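Local coordinates for VP4 CORE protein (Bluetongue virus, PDB 2JHP), which builds the cap on viral mRNA inside the core, joining guanylyltransferase and methyltransferase activities in one chain, at the guanine site. Residues are numbered along the deposited sequence; one frame, centred on the assembly and turned at random.

The guanine site. Residues 137, 141, 184-185, 214, 383-384, 387. With GUN (guanine), chain B.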
loop_
_atom_site.group_PDB
_atom_site.type_symbol
_atom_site.label_atom_id
_atom_site.label_comp_id
_atom_site.label_asym_id
_atom_site.label_seq_id
_atom_site.Cartn_x
_atom_site.Cartn_y
_atom_site.Cartn_z
ATOM N N ALA A 137 4.325 7.004 2.094
ATOM C CA ALA A 137 4.285 7.772 0.834
ATOM C C ALA A 137 3.348 7.213 -0.242
ATOM O O ALA A 137 2.726 7.991 -0.960
ATOM C CB ALA A 137 5.682 7.974 0.269
ATOM N N ASN A 141 0.571 9.676 -1.992
ATOM C CA ASN A 141 0.653 9.821 -3.443
ATOM C C ASN A 141 -0.653 9.662 -4.214
ATOM O O ASN A 141 -0.838 10.312 -5.239
ATOM C CB ASN A 141 1.693 8.859 -4.010
ATOM C CG ASN A 141 3.094 9.361 -3.836
ATOM O OD1 ASN A 141 3.311 10.496 -3.411
ATOM N ND2 ASN A 141 4.062 8.519 -4.155
ATOM N N ASP A 184 9.399 18.659 -3.781
ATOM C CA ASP A 184 8.921 17.277 -3.702
ATOM C C ASP A 184 8.357 16.845 -2.357
ATOM O O ASP A 184 7.309 16.195 -2.316
ATOM C CB ASP A 184 10.013 16.295 -4.095
ATOM C CG ASP A 184 10.098 16.088 -5.570
ATOM O OD1 ASP A 184 9.178 16.529 -6.287
ATOM O OD2 ASP A 184 11.098 15.483 -6.011
ATOM N N TYR A 185 9.058 17.168 -1.262
ATOM C CA TYR A 185 8.573 16.795 0.062
ATOM C C TYR A 185 7.674 17.835 0.750
ATOM O O TYR A 185 6.932 17.496 1.664
ATOM C CB TYR A 185 9.729 16.379 0.957
ATOM C CG TYR A 185 10.652 17.494 1.362
ATOM C CD1 TYR A 185 10.304 18.385 2.374
ATOM C CD2 TYR A 185 11.898 17.639 0.759
ATOM C CE1 TYR A 185 11.162 19.407 2.751
ATOM C CE2 TYR A 185 12.758 18.646 1.134
ATOM C CZ TYR A 185 12.387 19.527 2.132
ATOM O OH TYR A 185 13.247 20.531 2.517
ATOM N N ARG A 214 0.251 17.499 -8.845
ATOM C CA ARG A 214 0.308 18.438 -7.736
ATOM C C ARG A 214 0.771 19.827 -8.131
ATOM O O ARG A 214 0.465 20.799 -7.430
ATOM C CB ARG A 214 1.104 17.907 -6.542
ATOM C CG ARG A 214 2.323 17.120 -6.861
ATOM C CD ARG A 214 2.867 16.510 -5.576
ATOM N NE ARG A 214 1.968 15.524 -4.975
ATOM C CZ ARG A 214 2.371 14.387 -4.404
ATOM N NH1 ARG A 214 3.666 14.080 -4.356
ATOM N NH2 ARG A 214 1.480 13.543 -3.887
ATOM N N LYS A 383 14.290 12.145 1.470
ATOM C CA LYS A 383 13.142 12.794 0.859
ATOM C C LYS A 383 11.844 12.083 1.239
ATOM O O LYS A 383 10.914 12.721 1.706
ATOM C CB LYS A 383 13.292 12.880 -0.656
ATOM C CG LYS A 383 12.391 13.921 -1.276
ATOM C CD LYS A 383 12.777 14.236 -2.700
ATOM C CE LYS A 383 12.363 13.140 -3.651
ATOM N NZ LYS A 383 12.763 13.474 -5.045
ATOM N N LYS A 384 11.800 10.767 1.066
ATOM C CA LYS A 384 10.634 9.973 1.450
ATOM C C LYS A 384 10.170 10.290 2.865
ATOM O O LYS A 384 9.018 10.678 3.076
ATOM C CB LYS A 384 10.925 8.469 1.309
ATOM C CG LYS A 384 9.686 7.569 1.309
ATOM C CD LYS A 384 10.021 6.170 0.797
ATOM C CE LYS A 384 9.080 5.095 1.347
ATOM N NZ LYS A 384 9.320 4.820 2.801
ATOM N N PHE A 387 8.758 13.840 3.549
ATOM C CA PHE A 387 7.424 13.827 2.994
ATOM C C PHE A 387 6.413 13.210 3.956
ATOM O O PHE A 387 5.405 13.838 4.280
ATOM C CB PHE A 387 7.437 13.043 1.672
ATOM C CG PHE A 387 6.184 13.189 0.864
ATOM C CD1 PHE A 387 5.713 14.443 0.515
ATOM C CD2 PHE A 387 5.495 12.065 0.421
ATOM C CE1 PHE A 387 4.570 14.583 -0.237
ATOM C CE2 PHE A 387 4.352 12.190 -0.355
ATOM C CZ PHE A 387 3.887 13.455 -0.688
HETATM N N9 GUN B . 8.891 9.305 -2.176
HETATM C C8 GUN B . 7.959 8.590 -2.813
HETATM N N7 GUN B . 7.042 9.411 -3.329
HETATM C C5 GUN B . 7.391 10.656 -3.024
HETATM C C6 GUN B . 6.811 11.890 -3.303
HETATM O O6 GUN B . 5.768 11.960 -3.954
HETATM N N1 GUN B . 7.449 13.049 -2.829
HETATM C C2 GUN B . 8.644 12.905 -2.084
HETATM N N2 GUN B . 9.260 13.977 -1.619
HETATM N N3 GUN B . 9.181 11.697 -1.836
HETATM C C4 GUN B . 8.576 10.586 -2.290
#
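The ring of Phe387 lies flat against one face of guanine. The phenyl ring and the six-membered ring of the base are almost parallel, with Phe387 CE2 3.9 Å from GUN C6. GUN N1 sits over the centre of the phenyl ring. CG of Phe387 is anti to its backbone N (chi1 -168°), which swings the ring out to the base. On the same face, Ala137 CB packs over the five-membered ring, 3.9 Å from GUN C8. The start of the Lys384 chain approaches N9 obliquely from this side. The Lys383 chain, bent at chi3, passes the N2/N3 edge toward the opposite face.

Polar groups meet the remaining edges. Arg214 NH1 donates to the carbonyl GUN O6 at 3.0 Å, with O6 in the guanidinium plane. Asn141 ND2 donates to GUN N7 at 3.2 Å, nearly straight (167° at H). As modelled, Asn141 OD1 clashes with GUN O6 at 2.9 Å; both are acceptors. The backbone carbonyl Asp184 O accepts from GUN N2 at 3.0 Å and from GUN N1 at 3.2 Å. Both donors stand above the carbonyl plane. The contacts would suit guanine, but the ligand is poorly ordered and the clash leaves the O6 edge doubtful. Away from Phe387, Lys383 NZ forms a salt bridge with Asp184 OD2 on its anti lone pair, tying helix 380-391 to 178-186.

This pocket may hold the base of a guanine nucleotide or cap; the structure alone does not show which step it serves. It gathers helices 137-141, 178-186, 212-216 and 380-391.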